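Local coordinates for Syntaxin1 (Monosiga brevicollis, PDB 2XHE), which probably acts as a membrane-bound SNARE in vesicle transport, binding partner SNARE proteins to promote membrane fusion, at residues K51-R54 with D55-D59; N102-R105 with A106-Q110; D248-E251 with F252-Q256. All blocks are in the same frame, centred on the assembly; numbering follows the deposited sequence.

How the interactions relate
Each interaction is a local contact between successive turns, helical throughout in 1 and 2 but with loop at both ends in 3. Interactions 1 and 2 sit on antiparallel helices, 44-72 and 80-116, of the syntaxin N-terminal bundle, centres about 11 Å apart. They touch through a salt bridge from Arg52 to Asp107 and packing of Ile53, Asn56 and Ile57 against Ile104 and Asp107. All three are partly buried; interaction 1 turns Ile53 and Ile57 inward, interaction 2 Ile104 and Leu108, while their lysines are exposed. Interaction 3 lies about 25 Å from each, centre to centre, on helix 250-255 of the SNARE region. Its backbone bonds are longer, and its buried side chains face another protein.

Interaction 1 (K51-R54 with D55-D59); sequences KRIR and DNIED
Asp55 and Lys51 meet one helical turn apart on helix 44-72, the first long helix of the N-terminal three-helix bundle of syntaxins, in a stretch predicted to be coiled coil. Their backbones are joined by a nearly straight i to i+4 hydrogen bond, with Asp55 N 2.8 Å from Lys51 O and an N-H...O angle of 169°. The side chains cross obliquely above it. With CG of Asp55 anti to its carbonyl carbon (chi1 -78°), the carboxylate swings back over the preceding turn. There it meets the lysine chain, which bends at chi2 and brings NZ to 3.5 Å from Asp55 OD1 as a salt bridge. The same lysine lays its CD alongside the other carboxylate oxygen, so the acid touches both the aliphatic run and the ammonium end. Lys51 is exposed, and this pair lies on the outer side of the helix.

Arg54 works differently. Its carbonyl takes the last of the four bonds between 51-54 and 55-59, Glu58 N to Arg54 O at 3.0 Å, and CG of Glu58 rests near that same oxygen. The guanidinium group, however, turns away from this turn. NH1 bonds to Gln139 OE1, the side chain packs on Leu143 of helix 131-171, and it also reaches an aromatic side chain of another protein chain. Arg54 thus belongs to its own helix through the backbone and to neighbouring elements through its side chain.

Ile53 carries the inward side. Ile57 N donates to Ile53 O at 2.8 Å, and both isoleucines are buried, Ile57 against Lys146 and Val150 of helix 131-171, Ile53 with its CD1 against Asp107 CB of helix 80-116. The closest meeting of these two side chains is a methyl contact, Ile53 CG2 to Ile57 CD1 at 3.9 Å.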
loop_
_atom_site.group_PDB
_atom_site.type_symbol
_atom_site.label_atom_id
_atom_site.label_comp_id
_atom_site.label_asym_id
_atom_site.label_seq_id
_atom_site.Cartn_x
_atom_site.Cartn_y
_atom_site.Cartn_z
ATOM N N LYS B 51 -16.226 9.114 -21.941
ATOM C CA LYS B 51 -16.485 7.957 -22.800
ATOM C C LYS B 51 -15.623 8.071 -24.064
ATOM O O LYS B 51 -14.885 7.142 -24.403
ATOM C CB LYS B 51 -17.959 7.868 -23.189
ATOM C CG LYS B 51 -18.613 6.526 -22.874
ATOM C CD LYS B 51 -17.834 5.371 -23.463
ATOM C CE LYS B 51 -18.331 4.052 -22.897
ATOM N NZ LYS B 51 -17.976 2.903 -23.782
ATOM N N ARG B 52 -15.713 9.216 -24.746
ATOM C CA ARG B 52 -14.898 9.474 -25.930
ATOM C C ARG B 52 -13.415 9.224 -25.666
ATOM O O ARG B 52 -12.770 8.511 -26.446
ATOM C CB ARG B 52 -15.103 10.904 -26.455
ATOM C CG ARG B 52 -15.278 11.002 -27.980
ATOM C CD ARG B 52 -14.713 12.291 -28.580
ATOM N NE ARG B 52 -14.995 13.493 -27.797
ATOM C CZ ARG B 52 -16.215 13.947 -27.519
ATOM N NH1 ARG B 52 -16.360 15.056 -26.801
ATOM N NH2 ARG B 52 -17.291 13.290 -27.946
ATOM N N ILE B 53 -12.885 9.815 -24.580
ATOM C CA ILE B 53 -11.472 9.670 -24.210
ATOM C C ILE B 53 -11.128 8.206 -23.916
ATOM O O ILE B 53 -10.170 7.665 -24.482
ATOM C CB ILE B 53 -11.064 10.585 -23.000
ATOM C CG1 ILE B 53 -11.308 12.059 -23.316
ATOM C CG2 ILE B 53 -9.589 10.400 -22.612
ATOM C CD1 ILE B 53 -11.473 12.900 -22.101
ATOM N N ARG B 54 -11.906 7.556 -23.049
ATOM C CA ARG B 54 -11.675 6.134 -22.789
ATOM C C ARG B 54 -11.625 5.376 -24.112
ATOM O O ARG B 54 -10.660 4.660 -24.387
ATOM C CB ARG B 54 -12.745 5.521 -21.881
ATOM C CG ARG B 54 -12.844 6.131 -20.505
ATOM C CD ARG B 54 -13.324 5.123 -19.481
ATOM N NE ARG B 54 -12.736 5.423 -18.185
ATOM C CZ ARG B 54 -13.022 6.511 -17.477
ATOM N NH1 ARG B 54 -13.915 7.379 -17.946
ATOM N NH2 ARG B 54 -12.416 6.730 -16.306
ATOM N N ASP B 55 -12.662 5.554 -24.930
ATOM C CA ASP B 55 -12.759 4.878 -26.230
ATOM C C ASP B 55 -11.577 5.158 -27.163
ATOM O O ASP B 55 -11.010 4.230 -27.736
ATOM C CB ASP B 55 -14.082 5.205 -26.933
ATOM C CG ASP B 55 -15.259 4.421 -26.368
ATOM O OD1 ASP B 55 -15.026 3.433 -25.639
ATOM O OD2 ASP B 55 -16.417 4.801 -26.654
ATOM N N ASN B 56 -11.212 6.430 -27.315
ATOM C CA ASN B 56 -10.064 6.788 -28.134
ATOM C C ASN B 56 -8.790 6.129 -27.622
ATOM O O ASN B 56 -8.008 5.595 -28.419
ATOM C CB ASN B 56 -9.869 8.303 -28.173
ATOM C CG ASN B 56 -10.923 9.011 -28.990
ATOM O OD1 ASN B 56 -11.770 8.377 -29.613
ATOM N ND2 ASN B 56 -10.871 10.337 -28.999
ATOM N N ILE B 57 -8.578 6.184 -26.300
ATOM C CA ILE B 57 -7.404 5.570 -25.672
ATOM C C ILE B 57 -7.305 4.086 -26.041
ATOM O O ILE B 57 -6.269 3.635 -26.535
ATOM C CB ILE B 57 -7.388 5.749 -24.125
ATOM C CG1 ILE B 57 -6.991 7.168 -23.737
ATOM C CG2 ILE B 57 -6.405 4.795 -23.454
ATOM C CD1 ILE B 57 -7.126 7.417 -22.253
ATOM N N GLU B 58 -8.383 3.333 -25.813
ATOM C CA GLU B 58 -8.435 1.928 -26.238
ATOM C C GLU B 58 -8.122 1.761 -27.736
ATOM O O GLU B 58 -7.349 0.883 -28.120
ATOM C CB GLU B 58 -9.787 1.290 -25.898
ATOM C CG GLU B 58 -10.100 1.209 -24.411
ATOM C CD GLU B 58 -11.372 0.414 -24.121
ATOM O OE1 GLU B 58 -11.846 -0.319 -25.020
ATOM O OE2 GLU B 58 -11.898 0.520 -22.989
ATOM N N ASP B 59 -8.719 2.603 -28.578
ATOM C CA ASP B 59 -8.415 2.597 -30.006
ATOM C C ASP B 59 -6.915 2.749 -30.231
ATOM O O ASP B 59 -6.289 1.899 -30.870
ATOM C CB ASP B 59 -9.175 3.707 -30.737
ATOM C CG ASP B 59 -10.646 3.363 -30.969
ATOM O OD1 ASP B 59 -11.016 2.173 -30.829
ATOM O OD2 ASP B 59 -11.434 4.285 -31.292
#

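Interaction 2 (N102-R105 with A106-Q110); sequences NKIR and ADLKQ
Asp107 N donates to Lys103 O at 2.7 Å, the shortest of the four i to i+4 backbone bonds that run through this turn of helix 80-116, the second helix of the syntaxin bundle. The Asp107 carboxylate looks across to helix 44-72, where OD2 makes a salt bridge to Arg52 NE and OD1 another to Arg49 NH2. A lysine in its place would probably leave both arginines without their acid and put a third positive charge between the two helices. Lys103, though nearby, is not part of this ionic group: its chain bends at chi2, chi3 and chi4, so that CD lies 3.3 Å from Asp107 OD2 while NZ stays 4.8 Å from Asp107 OD1.

On another flank Arg105 and Lys109 run out as neighbours, with Arg105 NH1 and Lys109 NZ 4.6 Å apart. Acids of helix 214-237 probably offset that repulsion, since Arg105 NH1 forms salt bridges to Asp235 and Glu231, and Lys109 makes a long, weak ion pair with Asp235. Between these flanks, Ile104 and Leu108 lie side by side pointing the same way, CG2 of Ile104 4.1 Å from CD1 of Leu108, Ile104 against Phe147, Leu108 against His140 and Ser144, all of helix 131-171. Ion pairs and packing together tie this turn to helices 44-72 and 214-237, and packing ties it to helix 131-171, so its charged edges flank an apolar middle.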
loop_
_atom_site.group_PDB
_atom_site.type_symbol
_atom_site.label_atom_id
_atom_site.label_comp_id
_atom_site.label_asym_id
_atom_site.label_seq_id
_atom_site.Cartn_x
_atom_site.Cartn_y
_atom_site.Cartn_z
ATOM N N ASN B 102 -4.801 14.044 -30.630
ATOM C CA ASN B 102 -5.164 15.452 -30.521
ATOM C C ASN B 102 -6.566 15.683 -29.973
ATOM O O ASN B 102 -6.806 16.663 -29.268
ATOM C CB ASN B 102 -4.975 16.170 -31.859
ATOM C CG ASN B 102 -3.512 16.318 -32.228
ATOM O OD1 ASN B 102 -3.088 15.905 -33.308
ATOM N ND2 ASN B 102 -2.723 16.890 -31.319
ATOM N N LYS B 103 -7.492 14.787 -30.289
ATOM C CA LYS B 103 -8.840 14.925 -29.768
ATOM C C LYS B 103 -8.796 14.720 -28.260
ATOM O O LYS B 103 -9.326 15.528 -27.502
ATOM C CB LYS B 103 -9.799 13.928 -30.431
ATOM C CG LYS B 103 -11.113 14.547 -30.948
ATOM C CD LYS B 103 -12.023 15.018 -29.826
ATOM C CE LYS B 103 -12.654 16.375 -30.136
ATOM N NZ LYS B 103 -13.637 16.329 -31.253
ATOM N N ILE B 104 -8.151 13.637 -27.838
ATOM C CA ILE B 104 -7.984 13.336 -26.418
ATOM C C ILE B 104 -7.377 14.527 -25.693
ATOM O O ILE B 104 -7.822 14.899 -24.604
ATOM C CB ILE B 104 -7.070 12.110 -26.195
ATOM C CG1 ILE B 104 -7.852 10.812 -26.405
ATOM C CG2 ILE B 104 -6.499 12.132 -24.800
ATOM C CD1 ILE B 104 -6.985 9.627 -26.786
ATOM N N ARG B 105 -6.360 15.128 -26.304
ATOM C CA ARG B 105 -5.701 16.265 -25.680
ATOM C C ARG B 105 -6.634 17.473 -25.591
ATOM O O ARG B 105 -6.614 18.222 -24.610
ATOM C CB ARG B 105 -4.370 16.611 -26.364
ATOM C CG ARG B 105 -3.773 17.908 -25.849
ATOM C CD ARG B 105 -2.271 17.889 -25.851
ATOM N NE ARG B 105 -1.731 17.550 -27.162
ATOM C CZ ARG B 105 -0.614 18.075 -27.653
ATOM N NH1 ARG B 105 0.080 18.969 -26.942
ATOM N NH2 ARG B 105 -0.190 17.712 -28.859
ATOM N N ALA B 106 -7.468 17.651 -26.602
ATOM C CA ALA B 106 -8.367 18.792 -26.618
ATOM C C ALA B 106 -9.547 18.580 -25.675
ATOM O O ALA B 106 -10.033 19.531 -25.058
ATOM C CB ALA B 106 -8.837 19.076 -28.028
ATOM N N ASP B 107 -10.010 17.338 -25.571
ATOM C CA ASP B 107 -11.083 17.021 -24.641
ATOM C C ASP B 107 -10.571 17.194 -23.212
ATOM O O ASP B 107 -11.280 17.729 -22.363
ATOM C CB ASP B 107 -11.643 15.602 -24.861
ATOM C CG ASP B 107 -12.587 15.506 -26.066
ATOM O OD1 ASP B 107 -13.209 16.523 -26.447
ATOM O OD2 ASP B 107 -12.712 14.395 -26.628
ATOM N N LEU B 108 -9.337 16.758 -22.946
ATOM C CA LEU B 108 -8.740 16.966 -21.621
ATOM C C LEU B 108 -8.631 18.457 -21.287
ATOM O O LEU B 108 -9.185 18.905 -20.283
ATOM C CB LEU B 108 -7.373 16.287 -21.500
ATOM C CG LEU B 108 -7.413 14.765 -21.385
ATOM C CD1 LEU B 108 -6.010 14.175 -21.310
ATOM C CD2 LEU B 108 -8.281 14.319 -20.209
ATOM N N LYS B 109 -7.931 19.220 -22.130
ATOM C CA LYS B 109 -7.803 20.661 -21.921
ATOM C C LYS B 109 -9.152 21.313 -21.683
ATOM O O LYS B 109 -9.298 22.136 -20.784
ATOM C CB LYS B 109 -7.063 21.345 -23.075
ATOM C CG LYS B 109 -5.547 21.336 -22.900
ATOM C CD LYS B 109 -4.817 21.949 -24.084
ATOM C CE LYS B 109 -3.306 21.776 -23.941
ATOM N NZ LYS B 109 -2.564 22.266 -25.140
ATOM N N GLN B 110 -10.144 20.934 -22.481
ATOM C CA GLN B 110 -11.482 21.489 -22.329
ATOM C C GLN B 110 -12.004 21.246 -20.905
ATOM O O GLN B 110 -12.594 22.141 -20.295
ATOM C CB GLN B 110 -12.431 20.920 -23.397
ATOM C CG GLN B 110 -13.905 21.351 -23.270
ATOM C CD GLN B 110 -14.085 22.861 -23.126
ATOM O OE1 GLN B 110 -13.247 23.652 -23.579
ATOM N NE2 GLN B 110 -15.188 23.265 -22.490
#

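Interaction 3 (D248-E251 with F252-Q256); sequences DRIE and FSVEQ
Arg249 O is approached by two backbone donors of the following turn, Phe252 N at 3.2 Å and Ser253 N at 3.5 Å, both weak hydrogen bonds. Arg249 holds the N-cap position of the short helix 250-255, a helical turn in the SNARE region of this syntaxin. Both donors come from the first turn, Phe252 three residues on and bent (N-H...O 128°), Ser253 four residues on and straighter.

The next carbonyl takes the only bond across the segments that is not weak: Val254 N reaches Ile250 O at 3.3 Å with an N-H...O angle of 159°. Further on the ladder slackens. Glu255 N has weak bonds to both Glu251 O and Phe252 O, and Gln256 N bonds to Ser253 O at 3.0 Å, a step of three residues instead of four. Beyond this, Gln256 also pairs by backbone with Val129, and Val254 O receives the hydroxyl of Ser257.

The side chains add little polar contact within the turn. CG of Phe252 stands anti to its own N (chi1 174°), which carries the ring away from the preceding residues and leaves Phe252 CB to make the contact, 3.5 Å from Arg249 O. Another protein chain covers part of the turn: Ile250 and Val254 pack on its backbone, Ser253 meets an apolar side chain, and Asp248 OD1 is hydrogen-bonded to its backbone. These contacts are consistent with a SNARE region held against a binding partner. On the buried side, Ile250 places CG2 anti to its N and beside its carbonyl carbon, and this methyl comes to 4.1 Å from Val254 CG1.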
loop_
_atom_site.group_PDB
_atom_site.type_symbol
_atom_site.label_atom_id
_atom_site.label_comp_id
_atom_site.label_asym_id
_atom_site.label_seq_id
_atom_site.Cartn_x
_atom_site.Cartn_y
_atom_site.Cartn_z
ATOM N N ASP B 248 -5.336 10.566 -6.508
ATOM C CA ASP B 248 -5.521 9.137 -6.718
ATOM C C ASP B 248 -5.826 8.372 -5.426
ATOM O O ASP B 248 -6.061 7.165 -5.456
ATOM C CB ASP B 248 -4.308 8.516 -7.412
ATOM C CG ASP B 248 -4.681 7.295 -8.245
ATOM O OD1 ASP B 248 -5.847 7.225 -8.694
ATOM O OD2 ASP B 248 -3.817 6.414 -8.457
ATOM N N ARG B 249 -5.813 9.066 -4.295
ATOM C CA ARG B 249 -6.108 8.436 -3.009
ATOM C C ARG B 249 -7.591 8.562 -2.698
ATOM O O ARG B 249 -8.143 9.662 -2.758
ATOM C CB ARG B 249 -5.249 9.057 -1.904
ATOM C CG ARG B 249 -3.928 8.327 -1.673
ATOM C CD ARG B 249 -4.164 6.979 -0.988
ATOM N NE ARG B 249 -3.095 6.017 -1.249
ATOM C CZ ARG B 249 -3.038 4.804 -0.700
ATOM N NH1 ARG B 249 -3.991 4.408 0.143
ATOM N NH2 ARG B 249 -2.028 3.988 -0.986
ATOM N N ILE B 250 -8.244 7.438 -2.400
ATOM C CA ILE B 250 -9.699 7.451 -2.215
ATOM C C ILE B 250 -10.041 8.318 -1.020
ATOM O O ILE B 250 -10.791 9.290 -1.139
ATOM C CB ILE B 250 -10.306 6.053 -1.996
ATOM C CG1 ILE B 250 -9.985 5.113 -3.154
ATOM C CG2 ILE B 250 -11.811 6.144 -1.877
ATOM C CD1 ILE B 250 -10.551 3.719 -2.954
ATOM N N GLU B 251 -9.468 7.967 0.128
ATOM C CA GLU B 251 -9.661 8.731 1.353
ATOM C C GLU B 251 -9.656 10.238 1.105
ATOM O O GLU B 251 -10.433 10.964 1.711
ATOM C CB GLU B 251 -8.603 8.356 2.390
ATOM C CG GLU B 251 -8.808 6.985 3.015
ATOM C CD GLU B 251 -8.484 6.953 4.505
ATOM O OE1 GLU B 251 -7.412 7.475 4.900
ATOM O OE2 GLU B 251 -9.302 6.399 5.283
ATOM N N PHE B 252 -8.796 10.708 0.209
ATOM C CA PHE B 252 -8.702 12.142 -0.032
ATOM C C PHE B 252 -9.964 12.684 -0.678
ATOM O O PHE B 252 -10.477 13.718 -0.251
ATOM C CB PHE B 252 -7.476 12.515 -0.871
ATOM C CG PHE B 252 -7.435 13.972 -1.263
ATOM C CD1 PHE B 252 -7.283 14.962 -0.299
ATOM C CD2 PHE B 252 -7.553 14.353 -2.596
ATOM C CE1 PHE B 252 -7.248 16.307 -0.655
ATOM C CE2 PHE B 252 -7.516 15.697 -2.959
ATOM C CZ PHE B 252 -7.362 16.676 -1.983
ATOM N N SER B 253 -10.459 12.001 -1.706
ATOM C CA SER B 253 -11.684 12.440 -2.377
ATOM C C SER B 253 -12.859 12.548 -1.393
ATOM O O SER B 253 -13.429 13.624 -1.216
ATOM C CB SER B 253 -12.043 11.512 -3.550
ATOM O OG SER B 253 -13.238 11.921 -4.205
ATOM N N VAL B 254 -13.201 11.440 -0.738
ATOM C CA VAL B 254 -14.369 11.400 0.149
ATOM C C VAL B 254 -14.262 12.287 1.406
ATOM O O VAL B 254 -15.236 12.460 2.131
ATOM C CB VAL B 254 -14.791 9.932 0.472
ATOM C CG1 VAL B 254 -13.591 9.022 0.479
ATOM C CG2 VAL B 254 -15.597 9.831 1.771
ATOM N N GLU B 255 -13.090 12.872 1.642
ATOM C CA GLU B 255 -12.923 13.839 2.723
ATOM C C GLU B 255 -13.470 15.212 2.321
ATOM O O GLU B 255 -13.977 15.955 3.158
ATOM C CB GLU B 255 -11.452 13.969 3.119
ATOM C CG GLU B 255 -11.169 15.111 4.099
ATOM C CD GLU B 255 -9.800 15.755 3.895
ATOM O OE1 GLU B 255 -9.135 15.444 2.880
ATOM O OE2 GLU B 255 -9.393 16.579 4.746
ATOM N N GLN B 256 -13.372 15.546 1.040
ATOM C CA GLN B 256 -13.878 16.832 0.561
ATOM C C GLN B 256 -15.327 16.771 0.043
ATOM O O GLN B 256 -15.680 17.458 -0.918
ATOM C CB GLN B 256 -12.941 17.417 -0.504
ATOM C CG GLN B 256 -12.560 16.440 -1.607
ATOM C CD GLN B 256 -11.643 17.051 -2.649
ATOM O OE1 GLN B 256 -11.396 18.254 -2.649
ATOM N NE2 GLN B 256 -11.135 16.219 -3.551
#